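Local coordinates for protein (R)-S-adenosyl-L-methionine hydrolase (Thermus thermophilus, PDB 2CW5) that catalyses the hydrolysis of S-adenosyl-L-methionine to adenosine and L-methionine, works as a homotrimer, and has no chlorinase or fluorinase activity, at residues T131-G134 with R135-A139; K119-L122 with P123-P127; P15-A18 with V19-V23; A48-A51 with L52-L56. All blocks are in the same frame, centred on the assembly; numbering follows the deposited sequence.

Contact 1 (T131-G134 with R135-A139); sequences TFHG and RDVFA
F132 holds its CG anti to the backbone N (chi1 -167°), and R135 does the same, which lays the F132 ring under the start of the arginine chain. R135 CB sits 3.5 Å from the centroid of the F132 ring, almost straight above its centre, a CH-pi contact. The arginine chain then bends at chi3 (75°). This turns the guanidinium back over F132, with one of its faces above F132 CB. Ring and guanidinium planes lie 52° apart, so the two groups do not stack flat.

The guanidinium grips D136 side-on. NE of R135 meets OD1 of D136 at 3.0 Å, from above the carboxylate plane, in a salt bridge. NH2 of R135 reaches the syn lone pair of D136 OD2. A water donates to D136 OD2 and accepts from F132 N. F132 is the N-cap residue of helix 133-147, and D136 N bonds its O at 3.0 Å, almost straight. H133 O takes two N-H groups from opposite faces of its plane, V137 N at 2.8 Å and F138 N at 3.0 Å. The F138 bond and that from A139 N to G134 O (2.8 Å), both i to i+5, make the wider pi-type turn. H133, probably important for activity, has its ring edge near V137 CG2 and its CB 3.8 Å from F138 CE2.

R135 NH1 is also bonded to S227 O of the second subunit. The F132 ring meets Y16 edge-to-face. R135 and A139 pack on helix 16-24, while F138 lies against strands 64-68 and 79-83.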
ATOM      1  N   THR C 131      -5.146 -14.817  17.112  1.00 39.77           N
ATOM      2  CA  THR C 131      -5.963 -14.069  16.161  1.00 39.14           C
ATOM      3  C   THR C 131      -5.120 -13.222  15.204  1.00 37.14           C
ATOM      4  O   THR C 131      -5.653 -12.613  14.274  1.00 38.83           O
ATOM      5  CB  THR C 131      -6.958 -13.136  16.894  1.00 39.75           C
ATOM      6  OG1 THR C 131      -6.241 -12.278  17.791  1.00 40.04           O
ATOM      7  CG2 THR C 131      -7.972 -13.952  17.688  1.00 41.51           C
ATOM      8  N   PHE C 132      -3.808 -13.194  15.429  1.00 33.95           N
ATOM      9  CA  PHE C 132      -2.902 -12.404  14.597  1.00 30.38           C
ATOM     10  C   PHE C 132      -1.487 -12.971  14.735  1.00 29.14           C
ATOM     11  O   PHE C 132      -0.623 -12.361  15.364  1.00 27.17           O
ATOM     12  CB  PHE C 132      -2.934 -10.938  15.066  1.00 29.09           C
ATOM     13  CG  PHE C 132      -2.294  -9.959  14.106  1.00 29.98           C
ATOM     14  CD1 PHE C 132      -1.538 -10.397  13.020  1.00 28.35           C
ATOM     15  CD2 PHE C 132      -2.440  -8.589  14.308  1.00 29.24           C
ATOM     16  CE1 PHE C 132      -0.936  -9.486  12.148  1.00 30.28           C
ATOM     17  CE2 PHE C 132      -1.845  -7.669  13.450  1.00 31.63           C
ATOM     18  CZ  PHE C 132      -1.088  -8.121  12.362  1.00 31.21           C
ATOM     19  N   HIS C 133      -1.252 -14.141  14.144  1.00 27.77           N
ATOM     20  CA  HIS C 133       0.057 -14.783  14.238  1.00 28.10           C
ATOM     21  C   HIS C 133       1.220 -13.935  13.727  1.00 25.79           C
ATOM     22  O   HIS C 133       2.323 -14.016  14.259  1.00 25.40           O
ATOM     23  CB  HIS C 133       0.045 -16.128  13.502  1.00 31.71           C
ATOM     24  CG  HIS C 133      -0.851 -17.149  14.131  1.00 35.90           C
ATOM     25  ND1 HIS C 133      -2.052 -17.533  13.573  1.00 39.11           N
ATOM     26  CD2 HIS C 133      -0.729 -17.852  15.282  1.00 37.93           C
ATOM     27  CE1 HIS C 133      -2.631 -18.430  14.352  1.00 39.53           C
ATOM     28  NE2 HIS C 133      -1.849 -18.641  15.397  1.00 40.27           N
ATOM     29  N   GLY C 134       0.979 -13.125  12.700  1.00 25.27           N
ATOM     30  CA  GLY C 134       2.048 -12.298  12.167  1.00 24.91           C
ATOM     31  C   GLY C 134       2.635 -11.403  13.241  1.00 23.24           C
ATOM     32  O   GLY C 134       3.854 -11.223  13.346  1.00 21.58           O
ATOM     33  N   ARG C 135       1.744 -10.854  14.056  1.00 22.76           N
ATOM     34  CA  ARG C 135       2.114  -9.958  15.142  1.00 22.59           C
ATOM     35  C   ARG C 135       2.676 -10.671  16.369  1.00 22.25           C
ATOM     36  O   ARG C 135       3.734 -10.305  16.885  1.00 22.51           O
ATOM     37  CB  ARG C 135       0.883  -9.156  15.580  1.00 21.34           C
ATOM     38  CG  ARG C 135       1.135  -8.171  16.716  1.00 20.14           C
ATOM     39  CD  ARG C 135      -0.178  -7.567  17.202  1.00 22.14           C
ATOM     40  NE  ARG C 135      -0.949  -8.510  18.014  1.00 23.24           N
ATOM     41  CZ  ARG C 135      -2.254  -8.406  18.253  1.00 23.23           C
ATOM     42  NH1 ARG C 135      -2.953  -7.404  17.736  1.00 21.42           N
ATOM     43  NH2 ARG C 135      -2.858  -9.303  19.017  1.00 25.26           N
ATOM     44  N   ASP C 136       1.958 -11.688  16.835  1.00 21.69           N
ATOM     45  CA  ASP C 136       2.348 -12.391  18.048  1.00 23.20           C
ATOM     46  C   ASP C 136       3.333 -13.553  17.960  1.00 23.86           C
ATOM     47  O   ASP C 136       3.922 -13.917  18.973  1.00 24.54           O
ATOM     48  CB  ASP C 136       1.085 -12.841  18.791  1.00 24.65           C
ATOM     49  CG  ASP C 136       0.138 -11.686  19.069  1.00 25.85           C
ATOM     50  OD1 ASP C 136       0.617 -10.606  19.471  1.00 28.57           O
ATOM     51  OD2 ASP C 136      -1.085 -11.853  18.892  1.00 28.46           O
ATOM     52  N   VAL C 137       3.522 -14.122  16.770  1.00 23.35           N
ATOM     53  CA  VAL C 137       4.447 -15.242  16.602  1.00 23.36           C
ATOM     54  C   VAL C 137       5.566 -15.001  15.583  1.00 23.69           C
ATOM     55  O   VAL C 137       6.751 -15.099  15.912  1.00 25.13           O
ATOM     56  CB  VAL C 137       3.681 -16.537  16.191  1.00 25.23           C
ATOM     57  CG1 VAL C 137       4.672 -17.685  15.953  1.00 25.38           C
ATOM     58  CG2 VAL C 137       2.687 -16.925  17.284  1.00 25.32           C
ATOM     59  N   PHE C 138       5.199 -14.678  14.347  1.00 22.65           N
ATOM     60  CA  PHE C 138       6.204 -14.469  13.306  1.00 23.11           C
ATOM     61  C   PHE C 138       7.104 -13.240  13.479  1.00 22.64           C
ATOM     62  O   PHE C 138       8.322 -13.337  13.308  1.00 23.15           O
ATOM     63  CB  PHE C 138       5.526 -14.446  11.934  1.00 22.38           C
ATOM     64  CG  PHE C 138       4.841 -15.741  11.582  1.00 21.52           C
ATOM     65  CD1 PHE C 138       5.566 -16.931  11.514  1.00 22.75           C
ATOM     66  CD2 PHE C 138       3.472 -15.778  11.338  1.00 21.65           C
ATOM     67  CE1 PHE C 138       4.931 -18.142  11.208  1.00 22.65           C
ATOM     68  CE2 PHE C 138       2.827 -16.980  11.029  1.00 23.83           C
ATOM     69  CZ  PHE C 138       3.563 -18.166  10.965  1.00 22.06           C
ATOM     70  N   ALA C 139       6.522 -12.094  13.827  1.00 22.94           N
ATOM     71  CA  ALA C 139       7.314 -10.874  14.004  1.00 20.43           C
ATOM     72  C   ALA C 139       8.400 -11.021  15.067  1.00 21.72           C
ATOM     73  O   ALA C 139       9.559 -10.664  14.833  1.00 20.91           O
ATOM     74  CB  ALA C 139       6.404  -9.687  14.341  1.00 21.12           C
TER
HETATM   75  O   HOH W   1      -2.558 -13.781  18.082  1.00 39.39           O

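Contact 2 (K119-L122 with P123-P127); sequences KAAL and PGWAP
L122 and W125 close a type II beta turn, with P123 and G124 at its two corners. G124 has positive phi (66°), a conformation that favours glycine. The chain folds back here, and the W125 side chain points toward the arm 119-122. The indole lies in the bend walled by A121 CB, the backbone at L122 N and A120 O. The main bump is the methyl of A121, whose CB lies 3.5 Å from CE3 of W125. It meets the benzene half of the indole obliquely. A little further out, CZ3 of W125 comes within 4.0 Å of A120 O.

At the other end of the side chain, W125 CB fits against L122, 3.5 Å from L122 N. The two CB atoms are 3.8 Å apart. CG of W125 stands anti to the backbone N (chi1 175°), which carries the indole back along the arm toward A120. L122 CB lies 3.4 Å from CD of P123, a closeness set by the trans bond into proline. Behind the indole, P127 N lies over one face, toward the rim.

The contact buries A120 O and L122 N without a polar partner. The second subunit completes the setting: A228 O there accepts from W125 NE1, and R193 there bonds the carbonyls of P123 and G124. Without the indole, as with an alanine here, the A121 methyl would probably face a gap and A228 O of the second subunit would lose this donor. The turn is closed by W125 N, which bonds L122 O at 2.8 Å, from above the carbonyl plane.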
ATOM      1  N   LYS C 119       1.544  -1.852  24.681  1.00 43.44           N
ATOM      2  CA  LYS C 119       1.949  -0.725  25.520  1.00 44.90           C
ATOM      3  C   LYS C 119       0.795  -0.032  26.234  1.00 46.44           C
ATOM      4  O   LYS C 119       0.961   0.498  27.335  1.00 46.88           O
ATOM      5  CB  LYS C 119       2.727   0.280  24.673  1.00 44.80           C
ATOM      6  CG  LYS C 119       4.030  -0.294  24.134  1.00 45.04           C
ATOM      7  CD  LYS C 119       4.466   0.385  22.846  1.00 44.02           C
ATOM      8  CE  LYS C 119       5.750  -0.234  22.316  1.00 45.01           C
ATOM      9  NZ  LYS C 119       5.621  -1.701  22.082  1.00 44.47           N
ATOM     10  N   ALA C 120      -0.370  -0.026  25.601  1.00 45.60           N
ATOM     11  CA  ALA C 120      -1.542   0.587  26.197  1.00 46.94           C
ATOM     12  C   ALA C 120      -2.561  -0.525  26.391  1.00 46.92           C
ATOM     13  O   ALA C 120      -2.564  -1.506  25.644  1.00 48.21           O
ATOM     14  CB  ALA C 120      -2.097   1.669  25.278  1.00 47.17           C
ATOM     15  N   ALA C 121      -3.419  -0.384  27.394  1.00 45.01           N
ATOM     16  CA  ALA C 121      -4.426  -1.406  27.647  1.00 45.18           C
ATOM     17  C   ALA C 121      -5.501  -0.926  28.607  1.00 43.66           C
ATOM     18  O   ALA C 121      -5.202  -0.422  29.690  1.00 44.06           O
ATOM     19  CB  ALA C 121      -3.763  -2.664  28.197  1.00 44.09           C
ATOM     20  N   LEU C 122      -6.755  -1.078  28.200  1.00 41.85           N
ATOM     21  CA  LEU C 122      -7.877  -0.679  29.036  1.00 39.90           C
ATOM     22  C   LEU C 122      -7.955  -1.657  30.209  1.00 38.72           C
ATOM     23  O   LEU C 122      -7.394  -2.752  30.150  1.00 37.73           O
ATOM     24  CB  LEU C 122      -9.170  -0.713  28.221  1.00 39.50           C
ATOM     25  CG  LEU C 122      -9.252   0.312  27.087  1.00 38.60           C
ATOM     26  CD1 LEU C 122     -10.446   0.004  26.195  1.00 39.60           C
ATOM     27  CD2 LEU C 122      -9.358   1.711  27.677  1.00 39.14           C
ATOM     28  N   PRO C 123      -8.644  -1.272  31.294  1.00 38.34           N
ATOM     29  CA  PRO C 123      -8.772  -2.142  32.471  1.00 37.10           C
ATOM     30  C   PRO C 123      -9.189  -3.576  32.141  1.00 35.76           C
ATOM     31  O   PRO C 123     -10.259  -3.808  31.580  1.00 34.62           O
ATOM     32  CB  PRO C 123      -9.813  -1.414  33.317  1.00 36.88           C
ATOM     33  CG  PRO C 123      -9.521   0.028  33.012  1.00 37.97           C
ATOM     34  CD  PRO C 123      -9.354   0.002  31.506  1.00 38.34           C
ATOM     35  N   GLY C 124      -8.329  -4.530  32.492  1.00 36.21           N
ATOM     36  CA  GLY C 124      -8.615  -5.933  32.243  1.00 37.26           C
ATOM     37  C   GLY C 124      -8.680  -6.303  30.775  1.00 39.10           C
ATOM     38  O   GLY C 124      -9.201  -7.360  30.423  1.00 37.63           O
ATOM     39  N   TRP C 125      -8.145  -5.432  29.923  1.00 41.45           N
ATOM     40  CA  TRP C 125      -8.144  -5.644  28.477  1.00 43.90           C
ATOM     41  C   TRP C 125      -7.020  -6.566  28.019  1.00 44.52           C
ATOM     42  O   TRP C 125      -5.915  -6.539  28.561  1.00 44.63           O
ATOM     43  CB  TRP C 125      -8.007  -4.300  27.755  1.00 45.52           C
ATOM     44  CG  TRP C 125      -7.864  -4.403  26.261  1.00 46.70           C
ATOM     45  CD1 TRP C 125      -8.862  -4.311  25.330  1.00 48.16           C
ATOM     46  CD2 TRP C 125      -6.649  -4.604  25.528  1.00 47.81           C
ATOM     47  NE1 TRP C 125      -8.341  -4.439  24.061  1.00 47.72           N
ATOM     48  CE2 TRP C 125      -6.986  -4.621  24.155  1.00 48.28           C
ATOM     49  CE3 TRP C 125      -5.306  -4.773  25.898  1.00 47.68           C
ATOM     50  CZ2 TRP C 125      -6.026  -4.798  23.149  1.00 48.89           C
ATOM     51  CZ3 TRP C 125      -4.352  -4.950  24.897  1.00 48.56           C
ATOM     52  CH2 TRP C 125      -4.719  -4.960  23.539  1.00 48.79           C
ATOM     53  N   ALA C 126      -7.316  -7.372  27.006  1.00 46.07           N
ATOM     54  CA  ALA C 126      -6.351  -8.302  26.435  1.00 45.99           C
ATOM     55  C   ALA C 126      -6.827  -8.735  25.048  1.00 46.76           C
ATOM     56  O   ALA C 126      -8.005  -9.037  24.850  1.00 44.01           O
ATOM     57  CB  ALA C 126      -6.191  -9.517  27.337  1.00 46.28           C
ATOM     58  N   PRO C 127      -5.913  -8.767  24.067  1.00 47.71           N
ATOM     59  CA  PRO C 127      -6.292  -9.171  22.710  1.00 48.36           C
ATOM     60  C   PRO C 127      -6.666 -10.649  22.645  1.00 48.72           C
ATOM     61  O   PRO C 127      -6.258 -11.438  23.500  1.00 47.90           O
ATOM     62  CB  PRO C 127      -5.043  -8.842  21.895  1.00 49.47           C
ATOM     63  CG  PRO C 127      -3.941  -9.091  22.878  1.00 49.59           C
ATOM     64  CD  PRO C 127      -4.474  -8.456  24.141  1.00 48.72           C
TER

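Contact 3 (P15-A18 with V19-V23); sequences PYVA and VVKAV
P15 O accepts from V19 N at 3.0 Å, the first of four successive i to i+4 bonds that join 15-18 to 19-23. P15 is the N-cap residue of helix 16-24. The next bonds run from V20 N to Y16 O, from K21 N to V17 O and from A22 N to A18 O, the last at 2.8 Å. The backbone is regular alpha helix.

The valine branches lie close to these carbonyls. V19 turns CG2 back over the first turn, anti to its own carbonyl carbon, and this methyl touches P15 O at 3.2 Å. V20 CG2 does the same to Y16 O at 3.5 Å. V17 and K21 lie side by side, pointing the same way. CG1 of V17 rests 3.8 Å from CE of K21. The lysine chain is extended beyond CG, and its NZ ends in a salt bridge with D35 of the same chain.

P15, A18 and A22 pack against the second subunit. One flank of the helix meets helix 133-147, with V19 and V23 on R135 and V20 and V23 on A139. V17 and V20 face strand 4-8 at F6.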
ATOM      1  N   PRO C  15      -4.017  -1.991   9.084  1.00 25.74           N
ATOM      2  CA  PRO C  15      -2.686  -1.610   9.561  1.00 24.58           C
ATOM      3  C   PRO C  15      -1.843  -2.823   9.975  1.00 22.47           C
ATOM      4  O   PRO C  15      -0.858  -2.676  10.689  1.00 22.20           O
ATOM      5  CB  PRO C  15      -3.005  -0.709  10.746  1.00 24.68           C
ATOM      6  CG  PRO C  15      -4.181  -1.422  11.355  1.00 24.91           C
ATOM      7  CD  PRO C  15      -5.028  -1.798  10.143  1.00 25.72           C
ATOM      8  N   TYR C  16      -2.218  -4.013   9.518  1.00 23.04           N
ATOM      9  CA  TYR C  16      -1.479  -5.222   9.896  1.00 23.10           C
ATOM     10  C   TYR C  16      -0.002  -5.200   9.510  1.00 21.34           C
ATOM     11  O   TYR C  16       0.861  -5.558  10.315  1.00 19.45           O
ATOM     12  CB  TYR C  16      -2.152  -6.464   9.309  1.00 26.11           C
ATOM     13  CG  TYR C  16      -3.621  -6.571   9.646  1.00 31.80           C
ATOM     14  CD1 TYR C  16      -4.097  -6.209  10.907  1.00 34.56           C
ATOM     15  CD2 TYR C  16      -4.537  -7.041   8.705  1.00 34.42           C
ATOM     16  CE1 TYR C  16      -5.453  -6.309  11.225  1.00 38.52           C
ATOM     17  CE2 TYR C  16      -5.895  -7.147   9.012  1.00 38.49           C
ATOM     18  CZ  TYR C  16      -6.344  -6.777  10.270  1.00 39.07           C
ATOM     19  OH  TYR C  16      -7.685  -6.860  10.563  1.00 45.62           O
ATOM     20  N   VAL C  17       0.304  -4.774   8.290  1.00 19.60           N
ATOM     21  CA  VAL C  17       1.705  -4.727   7.872  1.00 20.04           C
ATOM     22  C   VAL C  17       2.499  -3.803   8.795  1.00 20.52           C
ATOM     23  O   VAL C  17       3.596  -4.145   9.240  1.00 19.49           O
ATOM     24  CB  VAL C  17       1.851  -4.229   6.404  1.00 20.83           C
ATOM     25  CG1 VAL C  17       3.324  -3.980   6.075  1.00 20.70           C
ATOM     26  CG2 VAL C  17       1.277  -5.273   5.438  1.00 20.83           C
ATOM     27  N   ALA C  18       1.930  -2.637   9.091  1.00 19.59           N
ATOM     28  CA  ALA C  18       2.582  -1.656   9.948  1.00 18.96           C
ATOM     29  C   ALA C  18       2.796  -2.168  11.371  1.00 19.39           C
ATOM     30  O   ALA C  18       3.814  -1.868  11.990  1.00 20.20           O
ATOM     31  CB  ALA C  18       1.769  -0.372   9.976  1.00 19.50           C
ATOM     32  N   VAL C  19       1.831  -2.920  11.897  1.00 17.77           N
ATOM     33  CA  VAL C  19       1.953  -3.459  13.247  1.00 19.30           C
ATOM     34  C   VAL C  19       3.124  -4.439  13.327  1.00 18.30           C
ATOM     35  O   VAL C  19       3.882  -4.436  14.300  1.00 18.23           O
ATOM     36  CB  VAL C  19       0.650  -4.162  13.692  1.00 20.45           C
ATOM     37  CG1 VAL C  19       0.855  -4.848  15.045  1.00 22.21           C
ATOM     38  CG2 VAL C  19      -0.472  -3.137  13.803  1.00 22.82           C
ATOM     39  N   VAL C  20       3.279  -5.271  12.301  1.00 17.40           N
ATOM     40  CA  VAL C  20       4.386  -6.215  12.273  1.00 18.19           C
ATOM     41  C   VAL C  20       5.705  -5.440  12.230  1.00 19.32           C
ATOM     42  O   VAL C  20       6.668  -5.783  12.919  1.00 20.63           O
ATOM     43  CB  VAL C  20       4.287  -7.153  11.054  1.00 21.29           C
ATOM     44  CG1 VAL C  20       5.579  -7.938  10.896  1.00 20.77           C
ATOM     45  CG2 VAL C  20       3.113  -8.118  11.241  1.00 20.75           C
ATOM     46  N   LYS C  21       5.747  -4.387  11.422  1.00 20.30           N
ATOM     47  CA  LYS C  21       6.949  -3.566  11.332  1.00 19.86           C
ATOM     48  C   LYS C  21       7.227  -2.890  12.680  1.00 21.59           C
ATOM     49  O   LYS C  21       8.384  -2.698  13.069  1.00 20.93           O
ATOM     50  CB  LYS C  21       6.778  -2.507  10.240  1.00 22.78           C
ATOM     51  CG  LYS C  21       6.788  -3.068   8.828  1.00 23.53           C
ATOM     52  CD  LYS C  21       6.633  -1.947   7.808  1.00 26.53           C
ATOM     53  CE  LYS C  21       6.772  -2.461   6.392  1.00 25.91           C
ATOM     54  NZ  LYS C  21       6.558  -1.365   5.407  1.00 25.87           N
ATOM     55  N   ALA C  22       6.160  -2.529  13.391  1.00 19.60           N
ATOM     56  CA  ALA C  22       6.297  -1.886  14.696  1.00 21.16           C
ATOM     57  C   ALA C  22       6.889  -2.868  15.702  1.00 21.04           C
ATOM     58  O   ALA C  22       7.779  -2.512  16.472  1.00 21.76           O
ATOM     59  CB  ALA C  22       4.937  -1.391  15.189  1.00 22.02           C
ATOM     60  N   VAL C  23       6.393  -4.103  15.699  1.00 21.55           N
ATOM     61  CA  VAL C  23       6.914  -5.111  16.616  1.00 23.56           C
ATOM     62  C   VAL C  23       8.376  -5.394  16.276  1.00 25.63           C
ATOM     63  O   VAL C  23       9.206  -5.536  17.169  1.00 24.91           O
ATOM     64  CB  VAL C  23       6.101  -6.426  16.547  1.00 23.11           C
ATOM     65  CG1 VAL C  23       6.774  -7.503  17.388  1.00 24.09           C
ATOM     66  CG2 VAL C  23       4.689  -6.187  17.063  1.00 24.76           C
TER

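Contact 4 (A48-A51 with L52-L56); sequences AAYA and LFEAL
E54 N donates to Y50 O at 2.8 Å, the shortest polar bond between 48-51 and 52-56. The donor lies nearly in line with the C=O bond of Y50 (C=O...N angle 164°). It is one of four i to i+4 bonds here. The others link L52 N to A48 O, F53 N to A49 O and A55 N to A51 O, the last longer at 3.3 Å.

The side chain of Y50 carries the rest of the contact. Its CG is anti to the backbone N (chi1 -179°), which sends the ring out from the helix, leaning toward F53 and E54. CE1 of Y50 meets CD2 of F53 at 3.9 Å, an oblique apolar touch. Across the ring from CE1, CE2 of Y50 lies 3.9 Å from OE1 of E54, again obliquely. The ring and carboxylate planes are 52° apart. With an alanine here, F53 CD2 would probably lose its neighbour and the E54 carboxylate would be left freer to turn.

E54 also touches S227, and Y50 is close to E232; both are probable S-adenosyl-L-methionine binding residues. P15 of the third subunit packs on A51, E54 and A55. In its own chain, helix 45-55 lies on the parallel strands, with A51 and L52 on L7 of strand 4-8 and L52 and A55 on L36 of strand 34-37, and F53 packs on L102 of helix 99-102.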
ATOM      1  N   ALA C  48       1.950 -16.240  -3.946  1.00 17.90           N
ATOM      2  CA  ALA C  48       2.950 -15.848  -2.960  1.00 18.90           C
ATOM      3  C   ALA C  48       4.241 -16.640  -3.119  1.00 18.93           C
ATOM      4  O   ALA C  48       5.336 -16.084  -2.984  1.00 16.93           O
ATOM      5  CB  ALA C  48       2.391 -16.023  -1.545  1.00 19.87           C
ATOM      6  N   ALA C  49       4.120 -17.937  -3.406  1.00 17.52           N
ATOM      7  CA  ALA C  49       5.307 -18.777  -3.593  1.00 16.93           C
ATOM      8  C   ALA C  49       6.126 -18.241  -4.758  1.00 16.66           C
ATOM      9  O   ALA C  49       7.357 -18.192  -4.696  1.00 17.77           O
ATOM     10  CB  ALA C  49       4.902 -20.226  -3.881  1.00 16.74           C
ATOM     11  N   TYR C  50       5.441 -17.850  -5.826  1.00 15.34           N
ATOM     12  CA  TYR C  50       6.139 -17.334  -7.001  1.00 16.60           C
ATOM     13  C   TYR C  50       6.826 -16.003  -6.706  1.00 16.83           C
ATOM     14  O   TYR C  50       7.967 -15.786  -7.122  1.00 19.20           O
ATOM     15  CB  TYR C  50       5.179 -17.173  -8.189  1.00 19.68           C
ATOM     16  CG  TYR C  50       5.880 -16.663  -9.436  1.00 21.68           C
ATOM     17  CD1 TYR C  50       6.913 -17.398 -10.024  1.00 21.99           C
ATOM     18  CD2 TYR C  50       5.550 -15.428  -9.996  1.00 25.12           C
ATOM     19  CE1 TYR C  50       7.602 -16.914 -11.131  1.00 25.79           C
ATOM     20  CE2 TYR C  50       6.238 -14.932 -11.112  1.00 25.25           C
ATOM     21  CZ  TYR C  50       7.263 -15.683 -11.669  1.00 27.25           C
ATOM     22  OH  TYR C  50       7.959 -15.209 -12.759  1.00 28.77           O
ATOM     23  N   ALA C  51       6.141 -15.113  -5.987  1.00 17.36           N
ATOM     24  CA  ALA C  51       6.716 -13.813  -5.648  1.00 19.81           C
ATOM     25  C   ALA C  51       8.047 -13.974  -4.905  1.00 20.65           C
ATOM     26  O   ALA C  51       8.996 -13.233  -5.153  1.00 19.11           O
ATOM     27  CB  ALA C  51       5.736 -13.002  -4.801  1.00 18.47           C
ATOM     28  N   LEU C  52       8.109 -14.934  -3.986  1.00 19.76           N
ATOM     29  CA  LEU C  52       9.337 -15.185  -3.238  1.00 21.06           C
ATOM     30  C   LEU C  52      10.420 -15.699  -4.185  1.00 21.82           C
ATOM     31  O   LEU C  52      11.565 -15.266  -4.130  1.00 20.74           O
ATOM     32  CB  LEU C  52       9.080 -16.207  -2.126  1.00 20.45           C
ATOM     33  CG  LEU C  52       8.160 -15.719  -0.997  1.00 21.39           C
ATOM     34  CD1 LEU C  52       7.835 -16.879  -0.054  1.00 21.15           C
ATOM     35  CD2 LEU C  52       8.838 -14.587  -0.233  1.00 20.94           C
ATOM     36  N   PHE C  53      10.036 -16.629  -5.056  1.00 19.76           N
ATOM     37  CA  PHE C  53      10.936 -17.217  -6.047  1.00 21.69           C
ATOM     38  C   PHE C  53      11.559 -16.117  -6.910  1.00 21.07           C
ATOM     39  O   PHE C  53      12.757 -16.122  -7.198  1.00 19.47           O
ATOM     40  CB  PHE C  53      10.123 -18.169  -6.927  1.00 20.95           C
ATOM     41  CG  PHE C  53      10.902 -18.806  -8.034  1.00 23.56           C
ATOM     42  CD1 PHE C  53      11.744 -19.888  -7.783  1.00 22.75           C
ATOM     43  CD2 PHE C  53      10.759 -18.356  -9.345  1.00 23.41           C
ATOM     44  CE1 PHE C  53      12.427 -20.515  -8.824  1.00 25.17           C
ATOM     45  CE2 PHE C  53      11.441 -18.977 -10.397  1.00 25.33           C
ATOM     46  CZ  PHE C  53      12.275 -20.060 -10.133  1.00 25.70           C
ATOM     47  N   GLU C  54      10.718 -15.173  -7.306  1.00 22.19           N
ATOM     48  CA  GLU C  54      11.107 -14.057  -8.149  1.00 26.22           C
ATOM     49  C   GLU C  54      12.167 -13.128  -7.543  1.00 26.92           C
ATOM     50  O   GLU C  54      13.096 -12.705  -8.230  1.00 27.58           O
ATOM     51  CB  GLU C  54       9.841 -13.267  -8.500  1.00 29.45           C
ATOM     52  CG  GLU C  54      10.018 -12.090  -9.422  1.00 37.26           C
ATOM     53  CD  GLU C  54       8.734 -11.776 -10.183  1.00 40.28           C
ATOM     54  OE1 GLU C  54       7.665 -11.673  -9.544  1.00 40.90           O
ATOM     55  OE2 GLU C  54       8.796 -11.639 -11.422  1.00 43.62           O
ATOM     56  N   ALA C  55      12.047 -12.841  -6.253  1.00 24.39           N
ATOM     57  CA  ALA C  55      12.971 -11.921  -5.598  1.00 24.86           C
ATOM     58  C   ALA C  55      14.149 -12.504  -4.827  1.00 23.75           C
ATOM     59  O   ALA C  55      15.187 -11.848  -4.692  1.00 23.98           O
ATOM     60  CB  ALA C  55      12.180 -10.996  -4.677  1.00 26.65           C
ATOM     61  N   LEU C  56      13.999 -13.724  -4.324  1.00 21.61           N
ATOM     62  CA  LEU C  56      15.044 -14.347  -3.514  1.00 22.51           C
ATOM     63  C   LEU C  56      16.497 -14.243  -3.986  1.00 21.93           C
ATOM     64  O   LEU C  56      17.366 -13.848  -3.218  1.00 20.66           O
ATOM     65  CB  LEU C  56      14.719 -15.824  -3.272  1.00 23.09           C
ATOM     66  CG  LEU C  56      15.630 -16.530  -2.259  1.00 25.37           C
ATOM     67  CD1 LEU C  56      15.395 -15.926  -0.884  1.00 24.60           C
ATOM     68  CD2 LEU C  56      15.353 -18.042  -2.237  1.00 23.12           C
TER

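How the contacts relate
From the N terminus the order is contact 3, contact 4, contact 2, contact 1. All are local, each made within one unbroken run of chain, and they follow in series without nesting or crossing. Contacts 3 and 4 form turns of helices 16-24 and 45-55, which both pack on strand 4-8. Contact 2 closes a beta turn in the loop between strand 107-110 and helix 133-147, and contact 1 starts that helix. Contacts 1 and 3 touch, G134 O lying 3.8 Å from V20 CG2. Contact 2 reaches contact 1 where P127 meets R135. These three meet the second subunit. Contact 4 stands apart, its centre about 21 Å from those of contacts 1 and 3.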